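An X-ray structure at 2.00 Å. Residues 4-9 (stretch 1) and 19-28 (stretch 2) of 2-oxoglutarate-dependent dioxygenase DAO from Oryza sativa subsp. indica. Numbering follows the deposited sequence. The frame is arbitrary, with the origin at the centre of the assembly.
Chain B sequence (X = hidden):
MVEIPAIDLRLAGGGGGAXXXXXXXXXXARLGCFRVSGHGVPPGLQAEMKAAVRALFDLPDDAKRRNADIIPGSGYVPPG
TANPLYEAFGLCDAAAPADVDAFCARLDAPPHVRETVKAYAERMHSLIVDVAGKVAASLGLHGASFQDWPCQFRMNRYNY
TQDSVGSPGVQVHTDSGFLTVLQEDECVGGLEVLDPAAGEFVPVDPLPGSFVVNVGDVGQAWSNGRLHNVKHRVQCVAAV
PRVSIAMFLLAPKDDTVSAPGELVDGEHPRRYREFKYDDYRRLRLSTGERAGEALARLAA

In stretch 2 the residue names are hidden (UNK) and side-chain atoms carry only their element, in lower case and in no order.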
# COMPACT_ATOMS: atom_id res chain seq x y z
N ILE B 4 -9.33 2.48 -17.94
CA ILE B 4 -9.01 1.10 -18.31
C ILE B 4 -10.08 0.20 -17.70
O ILE B 4 -10.25 0.22 -16.47
CB ILE B 4 -7.61 0.71 -17.80
CG1 ILE B 4 -6.53 1.17 -18.80
CG2 ILE B 4 -7.52 -0.78 -17.59
CD1 ILE B 4 -6.61 2.63 -19.16
N PRO B 5 -10.77 -0.62 -18.49
CA PRO B 5 -11.86 -1.42 -17.92
C PRO B 5 -11.33 -2.29 -16.80
O PRO B 5 -10.19 -2.76 -16.86
CB PRO B 5 -12.34 -2.29 -19.10
CG PRO B 5 -11.68 -1.77 -20.29
CD PRO B 5 -10.45 -1.04 -19.86
N ALA B 6 -12.19 -2.51 -15.80
CA ALA B 6 -11.91 -3.38 -14.66
C ALA B 6 -12.82 -4.60 -14.77
O ALA B 6 -14.03 -4.46 -14.96
CB ALA B 6 -12.14 -2.65 -13.33
N ILE B 7 -12.23 -5.79 -14.65
CA ILE B 7 -12.91 -7.06 -14.82
C ILE B 7 -12.84 -7.81 -13.50
O ILE B 7 -11.75 -8.00 -12.95
CB ILE B 7 -12.28 -7.90 -15.95
CG1 ILE B 7 -12.34 -7.16 -17.29
CG2 ILE B 7 -12.95 -9.29 -16.06
CD1 ILE B 7 -13.76 -6.83 -17.74
N ASP B 8 -13.98 -8.27 -13.02
CA ASP B 8 -14.01 -9.09 -11.80
C ASP B 8 -14.00 -10.56 -12.19
O ASP B 8 -14.96 -11.05 -12.81
CB ASP B 8 -15.22 -8.75 -10.93
CG ASP B 8 -15.23 -9.54 -9.64
OD1 ASP B 8 -15.16 -10.78 -9.69
OD2 ASP B 8 -15.30 -8.92 -8.56
N LEU B 9 -12.92 -11.26 -11.83
CA LEU B 9 -12.67 -12.60 -12.33
C LEU B 9 -13.59 -13.62 -11.68
O LEU B 9 -13.90 -14.65 -12.28
CB LEU B 9 -11.23 -13.03 -12.06
CG LEU B 9 -10.11 -12.40 -12.86
CD1 LEU B 9 -8.73 -12.97 -12.44
CD2 LEU B 9 -10.36 -12.64 -14.31
N UNK B 19 -22.24 -10.99 -18.97
CA UNK B 19 -21.94 -9.61 -19.28
C UNK B 19 -20.48 -9.28 -18.97
O UNK B 19 -19.85 -8.49 -19.71
c UNK B 19 -22.65 -7.23 -18.77
o UNK B 19 -24.23 -6.86 -17.05
o UNK B 19 -23.46 -5.11 -18.14
c UNK B 19 -22.89 -8.70 -18.51
c UNK B 19 -23.50 -6.33 -17.92
N UNK B 20 -19.93 -9.87 -17.90
CA UNK B 20 -18.55 -9.55 -17.50
C UNK B 20 -17.56 -10.18 -18.47
O UNK B 20 -16.52 -9.58 -18.80
c UNK B 20 -17.00 -9.48 -15.41
c UNK B 20 -18.27 -10.04 -16.09
c UNK B 20 -17.14 -8.03 -15.04
o UNK B 20 -18.18 -7.42 -15.38
o UNK B 20 -16.22 -7.50 -14.39
N UNK B 21 -17.87 -11.40 -18.95
CA UNK B 21 -17.04 -12.06 -19.94
C UNK B 21 -16.99 -11.27 -21.24
O UNK B 21 -15.94 -11.17 -21.89
c UNK B 21 -17.58 -13.47 -20.17
c UNK B 21 -16.91 -14.13 -21.34
o UNK B 21 -17.37 -14.27 -18.99
N UNK B 22 -18.12 -10.72 -21.65
CA UNK B 22 -18.14 -9.90 -22.84
C UNK B 22 -17.40 -8.60 -22.62
O UNK B 22 -16.81 -8.06 -23.56
c UNK B 22 -19.57 -9.61 -23.26
N UNK B 23 -17.43 -8.06 -21.40
CA UNK B 23 -16.61 -6.89 -21.12
C UNK B 23 -15.14 -7.24 -21.23
O UNK B 23 -14.34 -6.42 -21.70
c UNK B 23 -16.91 -6.33 -19.73
n UNK B 23 -16.64 -4.93 -16.17
c UNK B 23 -18.29 -5.65 -19.65
n UNK B 23 -15.57 -3.11 -17.04
c UNK B 23 -16.52 -4.00 -17.11
n UNK B 23 -17.38 -3.94 -18.13
c UNK B 23 -18.47 -4.88 -18.34
N UNK B 24 -14.77 -8.43 -20.77
CA UNK B 24 -13.39 -8.91 -20.88
C UNK B 24 -12.95 -8.96 -22.33
O UNK B 24 -11.90 -8.43 -22.69
c UNK B 24 -13.27 -10.30 -20.24
c UNK B 24 -11.90 -12.30 -19.61
c UNK B 24 -10.82 -10.11 -20.06
c UNK B 24 -11.93 -11.02 -20.44
N UNK B 25 -13.77 -9.59 -23.19
CA UNK B 25 -13.35 -9.74 -24.59
C UNK B 25 -13.25 -8.38 -25.25
O UNK B 25 -12.29 -8.10 -26.00
n UNK B 25 -15.98 -12.13 -27.02
c UNK B 25 -14.33 -10.64 -25.33
n UNK B 25 -17.90 -10.79 -26.89
n UNK B 25 -17.81 -12.87 -25.90
c UNK B 25 -17.22 -11.92 -26.61
c UNK B 25 -13.94 -10.85 -26.83
c UNK B 25 -15.17 -11.18 -27.74
N UNK B 26 -14.19 -7.50 -24.93
CA UNK B 26 -14.19 -6.18 -25.52
C UNK B 26 -12.97 -5.39 -25.12
O UNK B 26 -12.35 -4.69 -25.95
c UNK B 26 -15.66 -4.20 -25.89
o UNK B 26 -15.52 -3.12 -25.28
c UNK B 26 -15.47 -5.46 -25.12
o UNK B 26 -15.93 -4.30 -27.11
N UNK B 27 -12.55 -5.51 -23.87
CA UNK B 27 -11.33 -4.83 -23.44
C UNK B 27 -10.11 -5.38 -24.16
O UNK B 27 -9.26 -4.62 -24.61
c UNK B 27 -11.16 -4.96 -21.93
N UNK B 28 -10.02 -6.70 -24.29
CA UNK B 28 -8.91 -7.31 -25.00
C UNK B 28 -8.90 -6.93 -26.49
O UNK B 28 -7.82 -6.73 -27.07
s UNK B 28 -8.63 -9.42 -23.20
c UNK B 28 -9.00 -8.84 -24.85

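Position 19 lies within a helix and carries three side-chain carbons in an unbranched run, the last bearing two oxygens. That is a glutamate, E19. Its side chain makes no contact with stretch 1, and an extended, charged chain suits so exposed a site.

Position 20 has the same composition, three carbons ending in two oxygens, but its CB points toward the strand and one oxygen lies 2.7 Å from D8 N. This is E20. Its chi1 is t and its chi2 p, a bend that brings the carboxylate to the strand backbone. The hydrogen bond from D8 N to E20 OE1 is short and nearly straight, at 172°, and it gives a buried carboxylate a backbone donor.

At position 21 a single carbon carries one oxygen and one further carbon, the branched pattern of threonine, T21. It points away from the strand, and its hydroxyl is hydrogen-bonded to a residue close by in sequence, so the polar group is satisfied. Position 22 has one carbon alone, so it is A22, also directed away; its small methyl group makes no contact with stretch 1, and alanine readily adopts a helical backbone.

Position 23 shows three carbons, a nitrogen, and then a carbon carrying two more nitrogens, which identifies arginine, R23. Both terminal nitrogens reach the same carbonyl: R23 NH1 and R23 NH2 each donate to A6 O at 2.9 Å. The carbonyl sits at the guanidinium edge, near its plane, where the N-H groups point, while I7 CD1 lies over one face. R23 NH1 also lies 3.0 Å from E20 OE2 in a salt bridge, although the hydrogen bond within it is weak.

Position 24 has four carbons, forked at the second, and is therefore leucine, L24. Its CB approaches I7 CD1 at 4.3 Å, an apolar contact well suited to a buried site. The same methyl comes closer to the helix backbone, with I7 CD1 3.6 Å from L24 N.

Position 25 repeats the arginine pattern of three carbons, a nitrogen and a carbon with two nitrogens. R25 points away from the strand and finds hydrogen-bonding partners elsewhere in the structure. Position 26 has two carbons, the second with two oxygens: D26, an aspartate without contact to stretch 1, its charge suited to a partly exposed site.

At position 27 there is again one carbon, 3.6 Å from P5 CG. This is A27, whose CB packs against the proline ring; the small side chain accompanies a close backbone approach, 6.5 Å between P5 CA and A27 CA. Position 28 has one carbon followed by a sulfur, so it is cysteine, C28, out of reach of the strand; its small, weakly polar thiol suits a buried site.

The contact thus combines apolar packing of P5 and I7 against A27 and L24 with recognition of the strand backbone by E20 and R23, one helical turn apart: the acid accepts from D8 N and the base donates to A6 O. Their salt bridge links these two polar side chains as the helix runs roughly antiparallel to the strand.

Stretch 2, residues 19-28: EETARLRDAC
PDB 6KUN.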